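Local coordinates for protein folylpolyglutamate synthase (FolC) (Helicobacter pylori, PDB 6K8C) that probably adds glutamate, at the expense of ATP, to dihydropteroate to make dihydrofolate and to tetrahydrofolates to build their polyglutamate tails, at residues Phe162-Tyr167 with Ile193-Gln198; Ile217-Glu222 with Leu240-Glu245. All coordinates share one frame; numbering follows the deposited sequence.

Contact 1 (Phe162-Tyr167 with Ile193-Gln198); sequences FTPIDY and IIAPQQ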
loop_
_atom_site.group_PDB
_atom_site.type_symbol
_atom_site.label_atom_id
_atom_site.label_comp_id
_atom_site.label_asym_id
_atom_site.label_seq_id
_atom_site.Cartn_x
_atom_site.Cartn_y
_atom_site.Cartn_z
ATOM N N PHE A 162 7.842 11.162 0.612
ATOM C CA PHE A 162 7.763 10.672 1.981
ATOM C C PHE A 162 6.357 10.924 2.503
ATOM O O PHE A 162 6.001 12.063 2.820
ATOM C CB PHE A 162 8.824 11.332 2.861
ATOM C CG PHE A 162 10.226 10.906 2.518
ATOM C CD1 PHE A 162 10.686 9.649 2.882
ATOM C CD2 PHE A 162 11.073 11.750 1.823
ATOM C CE1 PHE A 162 11.979 9.241 2.561
ATOM C CE2 PHE A 162 12.364 11.355 1.502
ATOM C CZ PHE A 162 12.817 10.092 1.871
ATOM N N THR A 163 5.561 9.861 2.577
ATOM C CA THR A 163 4.239 9.915 3.186
ATOM C C THR A 163 4.403 9.943 4.707
ATOM O O THR A 163 5.523 9.845 5.217
ATOM C CB THR A 163 3.402 8.735 2.683
ATOM O OG1 THR A 163 3.832 7.519 3.306
ATOM C CG2 THR A 163 3.528 8.599 1.173
ATOM N N PRO A 164 3.319 10.132 5.468
ATOM C CA PRO A 164 3.470 10.262 6.929
ATOM C C PRO A 164 4.117 9.037 7.568
ATOM O O PRO A 164 3.764 7.894 7.266
ATOM C CB PRO A 164 2.029 10.456 7.410
ATOM C CG PRO A 164 1.380 11.187 6.276
ATOM C CD PRO A 164 1.956 10.508 5.041
ATOM N N ILE A 165 5.067 9.296 8.467
ATOM C CA ILE A 165 5.870 8.268 9.126
ATOM C C ILE A 165 5.418 8.145 10.576
ATOM O O ILE A 165 5.265 9.156 11.276
ATOM C CB ILE A 165 7.370 8.600 9.051
ATOM C CG1 ILE A 165 7.849 8.596 7.597
ATOM C CG2 ILE A 165 8.185 7.624 9.886
ATOM C CD1 ILE A 165 9.104 9.416 7.375
ATOM N N ASP A 166 5.234 6.909 11.034
ATOM C CA ASP A 166 4.739 6.645 12.377
ATOM C C ASP A 166 5.296 5.304 12.846
ATOM O O ASP A 166 6.109 4.672 12.164
ATOM C CB ASP A 166 3.207 6.668 12.401
ATOM C CG ASP A 166 2.648 7.124 13.735
ATOM O OD1 ASP A 166 3.382 7.061 14.744
ATOM O OD2 ASP A 166 1.476 7.554 13.772
ATOM N N TYR A 167 4.852 4.873 14.024
ATOM C CA TYR A 167 5.294 3.602 14.595
ATOM C C TYR A 167 4.768 2.415 13.796
ATOM O O TYR A 167 3.628 2.423 13.335
ATOM C CB TYR A 167 4.851 3.489 16.054
ATOM C CG TYR A 167 5.594 4.418 16.984
ATOM C CD1 TYR A 167 6.895 4.136 17.382
ATOM C CD2 TYR A 167 5.001 5.581 17.457
ATOM C CE1 TYR A 167 7.583 4.984 18.232
ATOM C CE2 TYR A 167 5.681 6.436 18.307
ATOM C CZ TYR A 167 6.972 6.133 18.691
ATOM O OH TYR A 167 7.654 6.980 19.536
ATOM N N ILE A 193 9.739 15.122 -1.921
ATOM C CA ILE A 193 8.529 15.741 -1.401
ATOM C C ILE A 193 8.213 15.076 -0.074
ATOM O O ILE A 193 8.327 13.853 0.050
ATOM C CB ILE A 193 7.369 15.579 -2.400
ATOM C CG1 ILE A 193 7.642 16.429 -3.640
ATOM C CG2 ILE A 193 6.029 15.962 -1.768
ATOM C CD1 ILE A 193 7.458 15.675 -4.889
ATOM N N ILE A 194 7.839 15.864 0.930
ATOM C CA ILE A 194 7.515 15.299 2.234
ATOM C C ILE A 194 6.117 15.755 2.637
ATOM O O ILE A 194 5.839 16.960 2.684
ATOM C CB ILE A 194 8.567 15.653 3.307
ATOM C CG1 ILE A 194 8.268 14.917 4.613
ATOM C CG2 ILE A 194 8.702 17.147 3.532
ATOM C CD1 ILE A 194 9.516 14.573 5.413
ATOM N N ALA A 195 5.234 14.785 2.896
ATOM C CA ALA A 195 3.910 15.055 3.439
ATOM C C ALA A 195 4.031 15.616 4.856
ATOM O O ALA A 195 5.089 15.501 5.483
ATOM C CB ALA A 195 3.083 13.765 3.445
ATOM N N PRO A 196 2.968 16.233 5.383
ATOM C CA PRO A 196 3.017 16.720 6.771
ATOM C C PRO A 196 3.365 15.592 7.735
ATOM O O PRO A 196 2.808 14.493 7.663
ATOM C CB PRO A 196 1.603 17.265 7.009
ATOM C CG PRO A 196 1.123 17.644 5.645
ATOM C CD PRO A 196 1.700 16.601 4.723
ATOM N N GLN A 197 4.320 15.866 8.621
ATOM C CA GLN A 197 4.894 14.871 9.517
ATOM C C GLN A 197 4.797 15.354 10.957
ATOM O O GLN A 197 4.462 16.508 11.232
ATOM C CB GLN A 197 6.372 14.596 9.193
ATOM C CG GLN A 197 6.672 14.272 7.742
ATOM C CD GLN A 197 6.333 12.844 7.394
ATOM O OE1 GLN A 197 6.274 11.986 8.269
ATOM N NE2 GLN A 197 6.099 12.583 6.111
ATOM N N GLN A 198 5.127 14.457 11.881
ATOM C CA GLN A 198 5.363 14.867 13.254
ATOM C C GLN A 198 6.646 15.693 13.337
ATOM O O GLN A 198 7.535 15.595 12.485
ATOM C CB GLN A 198 5.446 13.648 14.169
ATOM C CG GLN A 198 4.118 12.944 14.363
ATOM C CD GLN A 198 4.243 11.694 15.208
ATOM O OE1 GLN A 198 4.670 11.752 16.359
ATOM N NE2 GLN A 198 3.875 10.552 14.636
HETATM O O HOH W 1 5.663 11.794 10.996
#

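Contact 2 (Ile217-Glu222 with Leu240-Glu245); sequences IVVQNE and LAMNLE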
loop_
_atom_site.group_PDB
_atom_site.type_symbol
_atom_site.label_atom_id
_atom_site.label_comp_id
_atom_site.label_asym_id
_atom_site.label_seq_id
_atom_site.Cartn_x
_atom_site.Cartn_y
_atom_site.Cartn_z
ATOM N N ILE A 217 10.963 19.377 -0.531
ATOM C CA ILE A 217 9.760 20.157 -0.799
ATOM C C ILE A 217 8.732 19.787 0.259
ATOM O O ILE A 217 8.194 18.677 0.253
ATOM C CB ILE A 217 9.220 19.909 -2.212
ATOM C CG1 ILE A 217 10.224 20.388 -3.263
ATOM C CG2 ILE A 217 7.885 20.617 -2.406
ATOM C CD1 ILE A 217 9.959 19.815 -4.648
ATOM N N VAL A 218 8.438 20.716 1.160
ATOM C CA VAL A 218 7.551 20.450 2.285
ATOM C C VAL A 218 6.123 20.772 1.867
ATOM O O VAL A 218 5.813 21.911 1.508
ATOM C CB VAL A 218 7.970 21.264 3.518
ATOM C CG1 VAL A 218 7.054 20.972 4.689
ATOM C CG2 VAL A 218 9.424 20.957 3.878
ATOM N N VAL A 219 5.251 19.771 1.912
ATOM C CA VAL A 219 3.856 19.967 1.529
ATOM C C VAL A 219 3.139 20.717 2.641
ATOM O O VAL A 219 3.173 20.303 3.806
ATOM C CB VAL A 219 3.175 18.622 1.240
ATOM C CG1 VAL A 219 1.690 18.829 1.017
ATOM C CG2 VAL A 219 3.807 17.968 0.019
ATOM N N GLN A 220 2.497 21.827 2.283
ATOM C CA GLN A 220 1.724 22.597 3.249
ATOM C C GLN A 220 0.559 21.776 3.787
ATOM O O GLN A 220 -0.074 21.007 3.055
ATOM C CB GLN A 220 1.188 23.871 2.600
ATOM C CG GLN A 220 2.221 24.954 2.378
ATOM C CD GLN A 220 1.604 26.339 2.442
ATOM O OE1 GLN A 220 0.659 26.644 1.709
ATOM N NE2 GLN A 220 2.126 27.180 3.330
ATOM N N ASN A 221 0.268 21.952 5.077
ATOM C CA ASN A 221 -0.859 21.274 5.714
ATOM C C ASN A 221 -2.126 22.036 5.334
ATOM O O ASN A 221 -2.659 22.854 6.089
ATOM C CB ASN A 221 -0.660 21.192 7.224
ATOM C CG ASN A 221 -1.672 20.280 7.896
ATOM O OD1 ASN A 221 -2.779 20.083 7.394
ATOM N ND2 ASN A 221 -1.291 19.712 9.031
ATOM N N GLU A 222 -2.621 21.739 4.134
ATOM C CA GLU A 222 -3.616 22.579 3.479
ATOM C C GLU A 222 -4.248 21.788 2.341
ATOM O O GLU A 222 -3.528 21.205 1.528
ATOM C CB GLU A 222 -2.951 23.854 2.947
ATOM C CG GLU A 222 -3.786 24.668 1.989
ATOM C CD GLU A 222 -4.620 25.716 2.698
ATOM O OE1 GLU A 222 -4.922 25.530 3.897
ATOM O OE2 GLU A 222 -4.967 26.732 2.060
ATOM N N LEU A 240 -7.479 9.850 2.640
ATOM C CA LEU A 240 -7.152 11.172 3.159
ATOM C C LEU A 240 -6.912 12.149 2.018
ATOM O O LEU A 240 -6.159 11.859 1.084
ATOM C CB LEU A 240 -5.911 11.103 4.049
ATOM C CG LEU A 240 -6.080 10.727 5.519
ATOM C CD1 LEU A 240 -4.718 10.548 6.178
ATOM C CD2 LEU A 240 -6.901 11.783 6.248
ATOM N N ALA A 241 -7.552 13.316 2.102
ATOM C CA ALA A 241 -7.373 14.329 1.068
ATOM C C ALA A 241 -5.908 14.726 0.932
ATOM O O ALA A 241 -5.432 14.988 -0.177
ATOM C CB ALA A 241 -8.241 15.553 1.374
ATOM N N MET A 242 -5.170 14.751 2.047
ATOM C CA MET A 242 -3.760 15.134 1.991
ATOM C C MET A 242 -2.945 14.187 1.113
ATOM O O MET A 242 -1.946 14.602 0.509
ATOM C CB MET A 242 -3.177 15.187 3.403
ATOM C CG MET A 242 -1.739 15.703 3.474
ATOM S SD MET A 242 -1.528 17.421 2.938
ATOM C CE MET A 242 -2.925 18.190 3.709
ATOM N N ASN A 243 -3.360 12.922 1.011
ATOM C CA ASN A 243 -2.647 11.991 0.139
ATOM C C ASN A 243 -2.700 12.454 -1.308
ATOM O O ASN A 243 -1.697 12.378 -2.030
ATOM C CB ASN A 243 -3.219 10.580 0.290
ATOM C CG ASN A 243 -2.890 9.962 1.640
ATOM O OD1 ASN A 243 -2.008 10.436 2.347
ATOM N ND2 ASN A 243 -3.598 8.897 1.998
ATOM N N LEU A 244 -3.854 12.968 -1.746
ATOM C CA LEU A 244 -3.951 13.498 -3.100
ATOM C C LEU A 244 -3.176 14.802 -3.245
ATOM O O LEU A 244 -2.582 15.057 -4.300
ATOM C CB LEU A 244 -5.417 13.694 -3.497
ATOM C CG LEU A 244 -5.690 14.281 -4.894
ATOM C CD1 LEU A 244 -5.085 13.438 -6.045
ATOM C CD2 LEU A 244 -7.185 14.466 -5.111
ATOM N N GLU A 245 -3.187 15.656 -2.210
ATOM C CA GLU A 245 -2.398 16.885 -2.277
ATOM C C GLU A 245 -0.920 16.575 -2.459
ATOM O O GLU A 245 -0.227 17.246 -3.233
ATOM C CB GLU A 245 -2.602 17.734 -1.018
ATOM C CG GLU A 245 -3.932 18.455 -0.945
ATOM C CD GLU A 245 -4.042 19.613 -1.926
ATOM O OE1 GLU A 245 -3.026 19.986 -2.555
ATOM O OE2 GLU A 245 -5.154 20.163 -2.053
#

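Contact 1 (Phe162-Tyr167 with Ile193-Gln198)
Ile-193 enters with its carbonyl: O accepts the N-H of Phe-162 at 2.8 Å, almost straight and nearly along the C=O axis, while its side chain leads off to helix 241-254. Ile-194 pairs with Phe-162 in a parallel beta bridge. Both side chains stand on the same face of the sheet, and CG1 of Ile-194, anti to its backbone N (chi1 -174°), lies 4.0 Å from CB of Phe-162, whose ring swings away toward Leu-185 and Met-188. Ala-195 returns the bond, its N giving to Phe-162 O at 2.8 Å, and its CB, directed at the other segment, sits 3.8 Å from CD of Pro-164. Phe-162 and Ile-194 end neighbouring parallel strands, 159-162 and 191-194, in the central sheet of the P-loop-type Mur ligase middle domain; past the bridge the backbones draw apart and a side chain takes over the bonding. Pro-196 O lies beside CG of Pro-164. Gln-197 folds back at chi2 (-79°) so that its amide grips the loop twice. NE2 donates to Thr-163 O at 2.9 Å; that O lies in the plane of the Gln-197 amide, while NE2 stands above the Thr-163 carbonyl plane, not on a lone pair. OE1 takes the N-H of Ile-165 on a lone pair at 3.0 Å. The two bonds fix which way round the amide lies. A water also donates to OE1 and to Ile-165 O, and accepts from N of Gln-198, the N-cap residue of helix 199-211, whose extended side chain brings NE2 to 3.5 Å from Asp-166 OD1.

Contact 2 (Ile217-Glu222 with Leu240-Glu245)
Met-242 lays its thioether end over the backbone of the turn that follows strand 215-218. CG leaves anti to the backbone N (chi1 -175°), then the chain bends at chi2 and again at chi3 (64° and 43°), so that the sulfur and methyl meet different parts of the other segment. SD faces Val-219 tip to tip, 4.0 Å from CG1, and lies 3.9 Å from the carbonyl O of Gln-220. CE reaches farther along the chain, to 3.6 Å from N of Glu-222. It also lies 4.1 Å from OD1 of Asn-221, the two side chains crossing at about a right angle. Asn-221 is the centre of an inverse gamma turn, and this tight bend carries the backbone round the methyl group. The segments belong to the edge of the middle domain's sheet: 215-218 is its outermost strand on this side, and helix 241-254, which follows helix 225-234, packs on the face of the sheet that carries Ile-193 and Ile-217. Val-246, the residue after Glu-245, touches Val-219. No hydrogen bond joins the two segments; they meet by van der Waals contact, with the valine buried and the three residues after it at the surface. Glu-245, one turn on from Met-242, starts toward the loop and bends at chi2, setting its CG 3.7 Å from the carbonyl O of Glu-222. Its carboxylate is held just beyond, where OE2 accepts the backbone N-H of Ser-224, so the acid ties the helix to the end of the connection, just before helix 225-234. Met-242 also touches Pro-196 and Ile-223.

Overall arrangement
Contacts 1 and 2 follow one another along the chain and sit side by side in the same sheet, contact 2 at its edge strand and contact 1 one and two strands further in, their centres about 10 Å apart. Ile-194 N lies 2.9 Å from Ile-217 O, and Ile-194 O 3.0 Å from Val-219 N, both probable hydrogen bonds. Ile-193 CG2 packs 3.5 Å from Val-219 CG2, against helix 241-254, which also meets Ala-195. Contact 1 lies deeper, next to strand 48-53; the backbone O of Asn-56 accepts from the hydroxyl of Thr-163. This loop runs into helix 58-70 and is the P-loop, which by family analogy probably binds the ATP phosphates. Contact 2 is more solvent-exposed.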